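Local coordinates for protein IroE-like serine hydrolase (PDB 3GFF) that probably hydrolyses ester bonds as an IroE-like serine hydrolase of the esterase D family, at residues A[15-20]-A[26-31]; A[63-68]-A[257-262]; A[116-121]-A[152-157]; A[226-231]-A[235-240]. All coordinates share one frame; numbering follows the deposited sequence.

Interaction 1 of 4, residues A[15-20]-A[26-31]; sequences KRLESR and REYVIA
With CG of Tyr28 set between its own backbone N and carbonyl carbon (chi1 67°), the phenol ring swings across to Lys15, whose CB sits over one ring face, 3.3 Å from the centroid of the Tyr28 ring in a CH-pi contact. The pair belongs to a beta hairpin, strands 12-19 and 24-31, at one margin of the main alpha/beta-hydrolase sheet. Lys15 and Tyr28 form an antiparallel hydrogen-bonded pair: Lys15 N gives to Tyr28 O at 2.8 Å, and Tyr28 N to Lys15 O at 3.1 Å. Leu17 and Arg26 repeat the pattern, with Leu17 N to Arg26 O at 2.9 Å and Arg26 N to Leu17 O at 2.8 Å. The intervening Arg16 and Glu27, a non-hydrogen-bonded pair, send their side chains to the other face of the sheet, where they run alongside each other into a salt bridge; its atoms are modelled too close together, so its fine geometry is doubtful. Tyr28 and Leu17 both rest on Leu125 of helix 114-132, while the guanidinium of Arg26 turns away to a salt bridge with Asp89. Without the ring, as with an alanine here, Lys15 CB would probably lose its cover and a gap would open between the hairpin and helix 114-132. Near the plane of the Tyr28 ring, at its edge, Leu17 CB approaches CE1 of Tyr28 to 4.0 Å.

Interaction 2 of 4, residues A[63-68]-A[257-262]; sequences QFLSQG and DGIRHL
Leu65 carries most of this contact, pushing its two methyl groups against two successive residues of helix 250-263, Ile259 and Arg260. Its CD1 meets CG2 of Ile259 at 3.7 Å, the two side chains slanting past each other. Ile259 turns CG1 anti to its backbone N (chi1 -150°), which leaves the short branch, CG2, to do the touching. The other methyl, Leu65 CD2, lies 4.0 Å from Arg260 CD, and the leucine crosses the aliphatic part of the arginine at about a right angle. CD2 also reaches the edge of the Arg260 guanidinium, near its plane. No hydrogen bond spans the two segments. In the alpha/beta-hydrolase fold, helices 51-65 and 250-263 flank the central sheet, and the leucine joins the C-terminal part of the first to the second, although 188 residues separate the segments in the chain. The bend of Arg260 at chi3 (56°) turns its charged end aside from the apolar stem, and the polar atoms find partners elsewhere: NH1 bonds Gln72 OE1 and NH2 bonds the backbone O of Glu244 of the second subunit. Close by, the ring of Phe64 stacks on His57 of that same second subunit.

Interaction 3 of 4, residues A[116-121]-A[152-157]; sequences RFLDFI and MEALRT
Glu153, whose CB and CG face Leu118 across the contact, lays its carboxylate at the edge of the Arg156 guanidinium, in the plane of that group. The grip is side-on and twofold: Arg156 NE gives to Glu153 OE1 at 2.9 Å and Arg156 NH2 to Glu153 OE2 at 3.2 Å. Both oxygens are met on their syn sides, somewhat out of the carboxylate plane, and OE1 has a further partner in Tyr179 OH. The acid folds back at chi2 (64°) toward Arg156, one turn on, leaving its CG to touch Leu118 CD1 at 4.1 Å. Leu118 then straddles the next residue, with CD1 3.7 Å from Ala154 N and CD2 3.9 Å from Ala154 CB, so that the small alanine allows the helices to come close. Thr157, just past the helix end, sends its N and its OG1 to Glu153 O from opposite faces of that carbonyl. Were the carboxylate lost, as with an alanine here, the Arg156 charge would probably be without its mate, the guanidinium able to turn and Tyr179 OH short of a partner. Helix 146-156 follows what looks like a GxSxG nucleophile elbow, so this leucine-on-alanine join to helix 114-132 is consistent with the nucleophile-helix packing of the alpha/beta-hydrolase fold.

Interaction 4 of 4, residues A[226-231]-A[235-240]; sequences KLTKLA and LGFMAK
A beta-alpha-beta crossover, strand 195-201 to helix 215-230 to strand 235-241, sets Leu227 of its helix on Phe237 of its last strand. The axes of helix 226-230 and strand 235-240 approach to 9.0 Å with 138° between their directions. Phe237 holds CG anti to its backbone N (chi1 171°), and from there the ring reaches up to the helix. Leu227 CD1 stands over one face, 3.7 Å from the centroid of the Phe237 ring in a CH-pi contact, and comes down on the rim, 3.4 Å from CE1 of Phe237. Leu227 CB covers another part of the same face, 3.6 Å from Phe237 CE2; the two side chains cross at about a right angle. The remaining methyl of Leu227, CD2, meets Leu235 CD2 at 3.9 Å. In this alpha/beta-hydrolase fold strand 235-241 is one of the two outermost strands of the main sheet within the chain, and Leu227 fills the layer between sheet and helices, resting also on Leu197 of the adjoining strand and on Val187 of helix 178-189. Thr228 closes the edge of the Phe237 ring: its OG1 lies in the ring plane, 3.6 Å from CE2 of Phe237, and bonds the backbone O of Ala224 one turn back. On the ring face turned from Leu227, and offset toward the rim, lies the backbone N of Ala239. At the end of the helix, Ala231 takes a positive phi while its N still bonds Leu227 O at 2.8 Å.

Overall arrangement
Interactions 1 and 4 reach the two outermost strands of one sheet, on opposite sides of the chain's centre, and both are partly buried; interactions 2 and 3 are buried joins between helices. Chemistry follows place: only interaction 1 carries hydrogen bonds from segment to segment, whereas the other three meet mainly through apolar groups, with polar ends satisfied within a helix, elsewhere in the chain or, in interaction 2, by the second subunit. Some of the contacts also touch one another. Arg26 of interaction 1 packs on Phe117 and Phe120 of interaction 3, Leu155 of interaction 3 touches Leu235 of interaction 4, and His261 of interaction 2 lies against Met238 of interaction 4.

Interaction 1 of 4, residues A[15-20]-A[26-31]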
loop_
_atom_site.group_PDB
_atom_site.type_symbol
_atom_site.label_atom_id
_atom_site.label_comp_id
_atom_site.label_asym_id
_atom_site.label_seq_id
_atom_site.Cartn_x
_atom_site.Cartn_y
_atom_site.Cartn_z
ATOM N N LYS A 15 5.191 -3.749 23.597
ATOM C CA LYS A 15 5.154 -4.826 24.564
ATOM C C LYS A 15 6.441 -5.632 24.736
ATOM O O LYS A 15 7.304 -5.644 23.858
ATOM C CB LYS A 15 4.051 -5.789 24.122
ATOM C CG LYS A 15 2.870 -5.915 25.041
ATOM C CD LYS A 15 2.049 -4.690 25.276
ATOM C CE LYS A 15 1.225 -4.933 26.520
ATOM N NZ LYS A 15 2.131 -5.103 27.721
ATOM N N ARG A 16 6.531 -6.331 25.872
ATOM C CA ARG A 16 7.640 -7.246 26.173
ATOM C C ARG A 16 7.161 -8.520 26.856
ATOM O O ARG A 16 6.265 -8.499 27.715
ATOM C CB ARG A 16 8.689 -6.612 27.089
ATOM C CG ARG A 16 9.637 -5.729 26.355
ATOM C CD ARG A 16 10.224 -4.674 27.248
ATOM N NE ARG A 16 10.727 -3.586 26.414
ATOM C CZ ARG A 16 12.010 -3.281 26.221
ATOM N NH1 ARG A 16 12.976 -3.952 26.865
ATOM N NH2 ARG A 16 12.326 -2.256 25.408
ATOM N N LEU A 17 7.810 -9.618 26.493
ATOM C CA LEU A 17 7.541 -10.906 27.077
ATOM C C LEU A 17 8.877 -11.617 27.348
ATOM O O LEU A 17 9.745 -11.714 26.452
ATOM C CB LEU A 17 6.693 -11.691 26.068
ATOM C CG LEU A 17 6.028 -13.005 26.429
ATOM C CD1 LEU A 17 5.051 -13.401 25.341
ATOM C CD2 LEU A 17 7.080 -14.070 26.618
ATOM N N GLU A 18 9.049 -12.114 28.563
ATOM C CA GLU A 18 10.239 -12.898 28.895
ATOM C C GLU A 18 9.997 -14.294 28.352
ATOM O O GLU A 18 9.134 -14.983 28.854
ATOM C CB GLU A 18 10.492 -12.955 30.402
ATOM C CG GLU A 18 10.892 -11.633 31.031
ATOM C CD GLU A 18 12.083 -10.958 30.332
ATOM O OE1 GLU A 18 13.252 -11.414 30.504
ATOM O OE2 GLU A 18 11.848 -9.949 29.625
ATOM N N SER A 19 10.727 -14.700 27.307
ATOM C CA SER A 19 10.565 -16.037 26.742
ATOM C C SER A 19 11.390 -17.015 27.533
ATOM O O SER A 19 12.603 -16.943 27.517
ATOM C CB SER A 19 10.991 -16.126 25.271
ATOM O OG SER A 19 10.870 -17.461 24.798
ATOM N N ARG A 20 10.710 -17.901 28.256
ATOM C CA ARG A 20 11.356 -19.001 28.972
ATOM C C ARG A 20 11.945 -20.015 27.972
ATOM O O ARG A 20 13.012 -20.567 28.204
ATOM C CB ARG A 20 10.295 -19.693 29.795
ATOM C CG ARG A 20 9.507 -18.727 30.677
ATOM C CD ARG A 20 9.761 -18.926 32.052
ATOM N NE ARG A 20 9.268 -20.245 32.376
ATOM C CZ ARG A 20 9.484 -20.846 33.532
ATOM N NH1 ARG A 20 10.162 -20.230 34.519
ATOM N NH2 ARG A 20 9.017 -22.068 33.710
ATOM N N ARG A 26 11.675 -10.916 24.610
ATOM C CA ARG A 26 11.134 -10.763 23.293
ATOM C C ARG A 26 10.246 -9.514 23.246
ATOM O O ARG A 26 9.398 -9.332 24.094
ATOM C CB ARG A 26 10.352 -12.024 22.872
ATOM C CG ARG A 26 11.193 -13.130 22.253
ATOM C CD ARG A 26 12.012 -12.528 21.105
ATOM N NE ARG A 26 12.466 -13.489 20.125
ATOM C CZ ARG A 26 12.162 -13.498 18.834
ATOM N NH1 ARG A 26 11.443 -12.567 18.254
ATOM N NH2 ARG A 26 12.653 -14.451 18.084
ATOM N N GLU A 27 10.467 -8.660 22.248
ATOM C CA GLU A 27 9.665 -7.459 22.043
ATOM C C GLU A 27 8.680 -7.629 20.901
ATOM O O GLU A 27 8.896 -8.395 19.929
ATOM C CB GLU A 27 10.556 -6.227 21.794
ATOM C CG GLU A 27 11.330 -5.822 23.025
ATOM C CD GLU A 27 12.268 -4.647 22.796
ATOM O OE1 GLU A 27 12.683 -4.377 21.643
ATOM O OE2 GLU A 27 12.605 -3.995 23.803
ATOM N N TYR A 28 7.567 -6.938 21.053
ATOM C CA TYR A 28 6.528 -6.947 20.050
ATOM C C TYR A 28 5.648 -5.707 20.169
ATOM O O TYR A 28 5.643 -5.026 21.193
ATOM C CB TYR A 28 5.710 -8.242 20.125
ATOM C CG TYR A 28 4.876 -8.445 21.357
ATOM C CD1 TYR A 28 5.406 -9.055 22.479
ATOM C CD2 TYR A 28 3.545 -8.067 21.385
ATOM C CE1 TYR A 28 4.632 -9.287 23.587
ATOM C CE2 TYR A 28 2.768 -8.290 22.486
ATOM C CZ TYR A 28 3.308 -8.914 23.583
ATOM O OH TYR A 28 2.560 -9.114 24.715
ATOM N N VAL A 29 4.903 -5.432 19.107
ATOM C CA VAL A 29 3.999 -4.288 19.030
ATOM C C VAL A 29 2.576 -4.754 18.686
ATOM O O VAL A 29 2.396 -5.705 17.943
ATOM C CB VAL A 29 4.472 -3.256 17.962
ATOM C CG1 VAL A 29 5.638 -2.427 18.462
ATOM C CG2 VAL A 29 4.821 -3.965 16.635
ATOM N N ILE A 30 1.583 -4.104 19.275
ATOM C CA ILE A 30 0.155 -4.406 19.060
ATOM C C ILE A 30 -0.577 -3.163 18.525
ATOM O O ILE A 30 -0.392 -2.099 19.061
ATOM C CB ILE A 30 -0.552 -4.723 20.405
ATOM C CG1 ILE A 30 0.028 -5.959 21.084
ATOM C CG2 ILE A 30 -2.052 -4.907 20.224
ATOM C CD1 ILE A 30 -0.673 -6.273 22.417
ATOM N N ALA A 31 -1.388 -3.311 17.479
ATOM C CA ALA A 31 -2.250 -2.246 16.965
ATOM C C ALA A 31 -3.654 -2.804 17.163
ATOM O O ALA A 31 -3.939 -3.926 16.721
ATOM C CB ALA A 31 -1.989 -1.952 15.474
#

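Interaction 2 of 4, residues A[63-68]-A[257-262]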
loop_
_atom_site.group_PDB
_atom_site.type_symbol
_atom_site.label_atom_id
_atom_site.label_comp_id
_atom_site.label_asym_id
_atom_site.label_seq_id
_atom_site.Cartn_x
_atom_site.Cartn_y
_atom_site.Cartn_z
ATOM N N GLN A 63 -4.972 -1.207 8.574
ATOM C CA GLN A 63 -5.929 -0.276 9.156
ATOM C C GLN A 63 -6.620 0.528 8.051
ATOM O O GLN A 63 -7.781 0.812 8.157
ATOM C CB GLN A 63 -5.221 0.667 10.124
ATOM C CG GLN A 63 -4.752 -0.002 11.437
ATOM C CD GLN A 63 -5.813 -0.023 12.554
ATOM O OE1 GLN A 63 -6.636 0.911 12.693
ATOM N NE2 GLN A 63 -5.775 -1.070 13.392
ATOM N N PHE A 64 -5.899 0.923 7.004
ATOM C CA PHE A 64 -6.507 1.662 5.890
ATOM C C PHE A 64 -7.574 0.799 5.193
ATOM O O PHE A 64 -8.688 1.232 4.989
ATOM C CB PHE A 64 -5.459 2.149 4.867
ATOM C CG PHE A 64 -6.067 2.783 3.626
ATOM C CD1 PHE A 64 -6.366 4.130 3.584
ATOM C CD2 PHE A 64 -6.339 1.998 2.502
ATOM C CE1 PHE A 64 -6.920 4.692 2.471
ATOM C CE2 PHE A 64 -6.908 2.546 1.386
ATOM C CZ PHE A 64 -7.194 3.907 1.368
ATOM N N LEU A 65 -7.234 -0.436 4.873
ATOM C CA LEU A 65 -8.174 -1.338 4.196
ATOM C C LEU A 65 -9.458 -1.654 4.983
ATOM O O LEU A 65 -10.416 -2.146 4.392
ATOM C CB LEU A 65 -7.473 -2.644 3.814
ATOM C CG LEU A 65 -6.484 -2.646 2.638
ATOM C CD1 LEU A 65 -5.780 -3.953 2.545
ATOM C CD2 LEU A 65 -7.223 -2.399 1.374
ATOM N N SER A 66 -9.497 -1.369 6.287
ATOM C CA SER A 66 -10.702 -1.652 7.102
ATOM C C SER A 66 -11.348 -0.434 7.737
ATOM O O SER A 66 -12.122 -0.571 8.676
ATOM C CB SER A 66 -10.367 -2.648 8.201
ATOM O OG SER A 66 -9.293 -2.162 8.978
ATOM N N GLN A 67 -11.065 0.759 7.235
ATOM C CA GLN A 67 -11.683 1.961 7.786
ATOM C C GLN A 67 -12.788 2.403 6.822
ATOM O O GLN A 67 -12.867 1.934 5.680
ATOM C CB GLN A 67 -10.635 3.072 8.020
ATOM C CG GLN A 67 -10.074 3.715 6.719
ATOM C CD GLN A 67 -8.930 4.723 6.955
ATOM O OE1 GLN A 67 -8.143 4.598 7.908
ATOM N NE2 GLN A 67 -8.834 5.713 6.071
ATOM N N GLY A 68 -13.644 3.309 7.283
ATOM C CA GLY A 68 -14.719 3.831 6.441
ATOM C C GLY A 68 -16.036 3.062 6.474
ATOM O O GLY A 68 -16.210 2.124 7.223
ATOM N N ASP A 257 -2.772 -7.751 -1.689
ATOM C CA ASP A 257 -3.593 -8.678 -2.448
ATOM C C ASP A 257 -3.915 -9.918 -1.671
ATOM O O ASP A 257 -4.994 -10.531 -1.885
ATOM C CB ASP A 257 -2.897 -9.078 -3.717
ATOM C CG ASP A 257 -2.812 -7.978 -4.697
ATOM O OD1 ASP A 257 -3.745 -7.109 -4.745
ATOM O OD2 ASP A 257 -1.822 -8.041 -5.475
ATOM N N GLY A 258 -2.982 -10.312 -0.805
ATOM C CA GLY A 258 -3.154 -11.508 0.002
ATOM C C GLY A 258 -4.277 -11.381 1.004
ATOM O O GLY A 258 -5.107 -12.258 1.103
ATOM N N ILE A 259 -4.309 -10.264 1.720
ATOM C CA ILE A 259 -5.289 -10.025 2.793
ATOM C C ILE A 259 -6.666 -9.721 2.238
ATOM O O ILE A 259 -7.660 -10.038 2.889
ATOM C CB ILE A 259 -4.819 -8.883 3.775
ATOM C CG1 ILE A 259 -5.377 -9.127 5.183
ATOM C CG2 ILE A 259 -5.129 -7.507 3.221
ATOM C CD1 ILE A 259 -4.841 -10.468 5.818
ATOM N N ARG A 260 -6.704 -9.088 1.060
ATOM C CA ARG A 260 -7.915 -8.813 0.350
ATOM C C ARG A 260 -8.546 -10.104 -0.190
ATOM O O ARG A 260 -9.763 -10.263 -0.178
ATOM C CB ARG A 260 -7.712 -7.766 -0.769
ATOM C CG ARG A 260 -7.706 -6.317 -0.272
ATOM C CD ARG A 260 -7.302 -5.301 -1.326
ATOM N NE ARG A 260 -8.142 -5.383 -2.533
ATOM C CZ ARG A 260 -9.314 -4.773 -2.709
ATOM N NH1 ARG A 260 -9.838 -3.980 -1.776
ATOM N NH2 ARG A 260 -9.985 -4.958 -3.846
ATOM N N HIS A 261 -7.726 -10.991 -0.705
ATOM C CA HIS A 261 -8.190 -12.284 -1.152
ATOM C C HIS A 261 -8.703 -13.132 0.030
ATOM O O HIS A 261 -9.757 -13.761 -0.052
ATOM C CB HIS A 261 -7.053 -13.018 -1.846
ATOM C CG HIS A 261 -7.375 -14.436 -2.163
ATOM N ND1 HIS A 261 -8.232 -14.778 -3.182
ATOM C CD2 HIS A 261 -6.985 -15.597 -1.582
ATOM C CE1 HIS A 261 -8.346 -16.094 -3.234
ATOM N NE2 HIS A 261 -7.606 -16.616 -2.277
ATOM N N LEU A 262 -7.972 -13.120 1.144
ATOM C CA LEU A 262 -8.403 -13.858 2.329
ATOM C C LEU A 262 -9.778 -13.434 2.829
ATOM O O LEU A 262 -10.584 -14.272 3.207
ATOM C CB LEU A 262 -7.397 -13.689 3.484
ATOM C CG LEU A 262 -7.726 -14.508 4.735
ATOM C CD1 LEU A 262 -7.547 -16.042 4.463
ATOM C CD2 LEU A 262 -6.833 -14.044 5.924
#

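Interaction 3 of 4, residues A[116-121]-A[152-157]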
loop_
_atom_site.group_PDB
_atom_site.type_symbol
_atom_site.label_atom_id
_atom_site.label_comp_id
_atom_site.label_asym_id
_atom_site.label_seq_id
_atom_site.Cartn_x
_atom_site.Cartn_y
_atom_site.Cartn_z
ATOM N N ARG A 116 11.350 -23.935 17.419
ATOM C CA ARG A 116 11.310 -23.323 18.732
ATOM C C ARG A 116 10.708 -21.932 18.741
ATOM O O ARG A 116 10.042 -21.581 19.703
ATOM C CB ARG A 116 12.705 -23.356 19.364
ATOM C CG ARG A 116 13.103 -24.819 19.679
ATOM C CD ARG A 116 14.573 -25.173 19.441
ATOM N NE ARG A 116 15.607 -25.061 20.488
ATOM C CZ ARG A 116 15.505 -24.600 21.742
ATOM N NH1 ARG A 116 14.380 -24.107 22.279
ATOM N NH2 ARG A 116 16.609 -24.628 22.483
ATOM N N PHE A 117 10.972 -21.142 17.713
ATOM C CA PHE A 117 10.362 -19.829 17.584
ATOM C C PHE A 117 8.826 -19.965 17.409
ATOM O O PHE A 117 8.054 -19.168 17.987
ATOM C CB PHE A 117 11.047 -19.035 16.468
ATOM C CG PHE A 117 10.351 -17.760 16.089
ATOM C CD1 PHE A 117 10.454 -16.638 16.872
ATOM C CD2 PHE A 117 9.613 -17.680 14.913
ATOM C CE1 PHE A 117 9.835 -15.452 16.492
ATOM C CE2 PHE A 117 8.981 -16.512 14.544
ATOM C CZ PHE A 117 9.079 -15.407 15.330
ATOM N N LEU A 118 8.376 -20.951 16.618
ATOM C CA LEU A 118 6.945 -21.223 16.499
ATOM C C LEU A 118 6.391 -21.669 17.867
ATOM O O LEU A 118 5.278 -21.299 18.261
ATOM C CB LEU A 118 6.655 -22.276 15.420
ATOM C CG LEU A 118 6.687 -21.726 13.989
ATOM C CD1 LEU A 118 6.898 -22.850 12.948
ATOM C CD2 LEU A 118 5.389 -20.875 13.741
ATOM N N ASP A 119 7.159 -22.478 18.590
ATOM C CA ASP A 119 6.744 -22.903 19.936
ATOM C C ASP A 119 6.596 -21.682 20.832
ATOM O O ASP A 119 5.662 -21.592 21.647
ATOM C CB ASP A 119 7.751 -23.859 20.536
ATOM C CG ASP A 119 7.731 -25.227 19.875
ATOM O OD1 ASP A 119 6.772 -25.587 19.161
ATOM O OD2 ASP A 119 8.701 -25.938 20.062
ATOM N N PHE A 120 7.527 -20.742 20.702
ATOM C CA PHE A 120 7.451 -19.452 21.416
ATOM C C PHE A 120 6.118 -18.730 21.163
ATOM O O PHE A 120 5.501 -18.201 22.079
ATOM C CB PHE A 120 8.643 -18.547 21.073
ATOM C CG PHE A 120 8.317 -17.046 21.136
ATOM C CD1 PHE A 120 8.104 -16.401 22.352
ATOM C CD2 PHE A 120 8.235 -16.282 19.955
ATOM C CE1 PHE A 120 7.805 -15.019 22.409
ATOM C CE2 PHE A 120 7.895 -14.889 20.001
ATOM C CZ PHE A 120 7.682 -14.280 21.240
ATOM N N ILE A 121 5.681 -18.728 19.914
ATOM C CA ILE A 121 4.424 -18.090 19.539
ATOM C C ILE A 121 3.240 -18.827 20.178
ATOM O O ILE A 121 2.402 -18.210 20.823
ATOM C CB ILE A 121 4.262 -17.986 17.997
ATOM C CG1 ILE A 121 5.318 -17.039 17.412
ATOM C CG2 ILE A 121 2.798 -17.542 17.610
ATOM C CD1 ILE A 121 5.365 -17.016 15.893
HETATM N N MSE A 152 5.777 -21.454 6.047
HETATM C CA MSE A 152 5.841 -22.801 5.439
HETATM C C MSE A 152 5.979 -23.893 6.478
HETATM O O MSE A 152 5.328 -24.922 6.372
HETATM C CB MSE A 152 7.004 -22.917 4.438
HETATM C CG MSE A 152 6.866 -22.059 3.161
HETATM SE SE MSE A 152 5.098 -22.219 2.301
HETATM C CE MSE A 152 5.368 -21.274 0.690
ATOM N N GLU A 153 6.850 -23.672 7.466
ATOM C CA GLU A 153 7.103 -24.649 8.530
ATOM C C GLU A 153 5.876 -24.818 9.470
ATOM O O GLU A 153 5.527 -25.917 9.877
ATOM C CB GLU A 153 8.374 -24.247 9.275
ATOM C CG GLU A 153 8.898 -25.262 10.263
ATOM C CD GLU A 153 9.334 -26.573 9.622
ATOM O OE1 GLU A 153 9.280 -26.725 8.368
ATOM O OE2 GLU A 153 9.715 -27.452 10.384
ATOM N N ALA A 154 5.191 -23.725 9.765
ATOM C CA ALA A 154 3.967 -23.758 10.557
ATOM C C ALA A 154 2.972 -24.665 9.826
ATOM O O ALA A 154 2.413 -25.578 10.430
ATOM C CB ALA A 154 3.400 -22.328 10.746
ATOM N N LEU A 155 2.792 -24.435 8.521
ATOM C CA LEU A 155 1.936 -25.287 7.704
ATOM C C LEU A 155 2.523 -26.694 7.699
ATOM O O LEU A 155 1.851 -27.642 8.085
ATOM C CB LEU A 155 1.753 -24.714 6.275
ATOM C CG LEU A 155 0.728 -25.325 5.281
ATOM C CD1 LEU A 155 -0.721 -25.069 5.675
ATOM C CD2 LEU A 155 0.962 -24.775 3.819
ATOM N N ARG A 156 3.805 -26.823 7.371
ATOM C CA ARG A 156 4.431 -28.143 7.290
ATOM C C ARG A 156 4.261 -29.011 8.542
ATOM O O ARG A 156 4.063 -30.239 8.431
ATOM C CB ARG A 156 5.939 -28.056 6.963
ATOM C CG ARG A 156 6.503 -29.405 6.465
ATOM C CD ARG A 156 8.041 -29.418 6.380
ATOM N NE ARG A 156 8.619 -29.481 7.715
ATOM C CZ ARG A 156 8.861 -30.598 8.401
ATOM N NH1 ARG A 156 8.627 -31.797 7.880
ATOM N NH2 ARG A 156 9.382 -30.517 9.620
ATOM N N THR A 157 4.346 -28.388 9.718
ATOM C CA THR A 157 4.266 -29.112 10.993
ATOM C C THR A 157 2.894 -29.043 11.711
ATOM O O THR A 157 2.794 -29.268 12.919
ATOM C CB THR A 157 5.395 -28.622 11.912
ATOM O OG1 THR A 157 5.237 -27.221 12.166
ATOM C CG2 THR A 157 6.725 -28.839 11.224
#

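Interaction 4 of 4, residues A[226-231]-A[235-240]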
loop_
_atom_site.group_PDB
_atom_site.type_symbol
_atom_site.label_atom_id
_atom_site.label_comp_id
_atom_site.label_asym_id
_atom_site.label_seq_id
_atom_site.Cartn_x
_atom_site.Cartn_y
_atom_site.Cartn_z
ATOM N N LYS A 226 3.308 -26.749 -8.353
ATOM C CA LYS A 226 3.121 -28.060 -7.727
ATOM C C LYS A 226 1.899 -28.061 -6.823
ATOM O O LYS A 226 1.096 -28.995 -6.884
ATOM C CB LYS A 226 4.373 -28.538 -6.984
ATOM C CG LYS A 226 4.220 -29.898 -6.314
ATOM C CD LYS A 226 5.513 -30.376 -5.676
ATOM C CE LYS A 226 6.364 -31.110 -6.638
ATOM N NZ LYS A 226 5.760 -32.462 -6.882
ATOM N N LEU A 227 1.731 -27.020 -6.015
ATOM C CA LEU A 227 0.552 -26.914 -5.151
ATOM C C LEU A 227 -0.761 -26.874 -5.980
ATOM O O LEU A 227 -1.774 -27.473 -5.609
ATOM C CB LEU A 227 0.643 -25.683 -4.250
ATOM C CG LEU A 227 1.478 -25.751 -2.969
ATOM C CD1 LEU A 227 1.710 -24.406 -2.467
ATOM C CD2 LEU A 227 0.791 -26.581 -1.894
ATOM N N THR A 228 -0.731 -26.158 -7.099
ATOM C CA THR A 228 -1.900 -26.005 -7.956
ATOM C C THR A 228 -2.272 -27.324 -8.608
ATOM O O THR A 228 -3.431 -27.743 -8.536
ATOM C CB THR A 228 -1.650 -24.932 -9.075
ATOM O OG1 THR A 228 -1.374 -23.663 -8.466
ATOM C CG2 THR A 228 -2.870 -24.814 -10.016
ATOM N N LYS A 229 -1.278 -27.977 -9.213
ATOM C CA LYS A 229 -1.467 -29.232 -9.896
ATOM C C LYS A 229 -1.891 -30.348 -8.921
ATOM O O LYS A 229 -2.841 -31.090 -9.208
ATOM C CB LYS A 229 -0.184 -29.656 -10.630
ATOM C CG LYS A 229 -0.465 -30.660 -11.748
ATOM C CD LYS A 229 0.736 -31.505 -12.167
ATOM C CE LYS A 229 1.015 -32.612 -11.143
ATOM N NZ LYS A 229 2.097 -33.528 -11.598
ATOM N N LEU A 230 -1.166 -30.466 -7.796
ATOM C CA LEU A 230 -1.446 -31.474 -6.745
ATOM C C LEU A 230 -2.756 -31.235 -6.017
ATOM O O LEU A 230 -3.411 -32.206 -5.620
ATOM C CB LEU A 230 -0.322 -31.581 -5.713
ATOM C CG LEU A 230 0.803 -32.570 -6.008
ATOM C CD1 LEU A 230 1.359 -32.557 -7.467
ATOM C CD2 LEU A 230 1.895 -32.300 -4.969
ATOM N N ALA A 231 -3.128 -29.965 -5.842
ATOM C CA ALA A 231 -4.395 -29.598 -5.198
ATOM C C ALA A 231 -4.677 -30.398 -3.922
ATOM O O ALA A 231 -5.719 -31.044 -3.836
ATOM C CB ALA A 231 -5.558 -29.792 -6.197
ATOM N N LEU A 235 -6.739 -27.562 1.748
ATOM C CA LEU A 235 -5.965 -26.346 1.624
ATOM C C LEU A 235 -6.491 -25.440 0.504
ATOM O O LEU A 235 -6.504 -25.844 -0.676
ATOM C CB LEU A 235 -4.506 -26.658 1.301
ATOM C CG LEU A 235 -3.529 -25.479 1.172
ATOM C CD1 LEU A 235 -3.162 -24.849 2.503
ATOM C CD2 LEU A 235 -2.250 -25.964 0.443
ATOM N N GLY A 236 -6.906 -24.231 0.889
ATOM C CA GLY A 236 -7.302 -23.175 -0.066
ATOM C C GLY A 236 -5.987 -22.483 -0.399
ATOM O O GLY A 236 -5.301 -21.974 0.487
ATOM N N PHE A 237 -5.613 -22.495 -1.668
ATOM C CA PHE A 237 -4.343 -21.971 -2.088
ATOM C C PHE A 237 -4.486 -20.983 -3.207
ATOM O O PHE A 237 -5.331 -21.122 -4.122
ATOM C CB PHE A 237 -3.441 -23.122 -2.570
ATOM C CG PHE A 237 -2.152 -22.666 -3.227
ATOM C CD1 PHE A 237 -1.168 -22.037 -2.479
ATOM C CD2 PHE A 237 -1.904 -22.914 -4.568
ATOM C CE1 PHE A 237 -0.015 -21.597 -3.075
ATOM C CE2 PHE A 237 -0.726 -22.504 -5.170
ATOM C CZ PHE A 237 0.213 -21.840 -4.437
HETATM N N MSE A 238 -3.681 -19.950 -3.132
HETATM C CA MSE A 238 -3.562 -19.125 -4.312
HETATM C C MSE A 238 -2.238 -18.362 -4.328
HETATM O O MSE A 238 -1.711 -18.022 -3.282
HETATM C CB MSE A 238 -4.849 -18.329 -4.499
HETATM C CG MSE A 238 -4.933 -16.986 -4.028
HETATM SE SE MSE A 238 -4.926 -15.902 -5.581
HETATM C CE MSE A 238 -5.624 -17.175 -6.879
ATOM N N ALA A 239 -1.664 -18.226 -5.519
ATOM C CA ALA A 239 -0.421 -17.506 -5.727
ATOM C C ALA A 239 -0.628 -16.392 -6.760
ATOM O O ALA A 239 -1.547 -16.468 -7.584
ATOM C CB ALA A 239 0.703 -18.462 -6.210
ATOM N N LYS A 240 0.169 -15.344 -6.648
ATOM C CA LYS A 240 0.192 -14.273 -7.629
ATOM C C LYS A 240 1.640 -13.916 -7.897
ATOM O O LYS A 240 2.416 -13.740 -6.976
ATOM C CB LYS A 240 -0.623 -13.044 -7.209
ATOM C CG LYS A 240 -0.560 -11.909 -8.269
ATOM C CD LYS A 240 -1.428 -10.676 -7.983
ATOM C CE LYS A 240 -2.760 -10.668 -8.746
ATOM N NZ LYS A 240 -3.490 -9.406 -8.444
#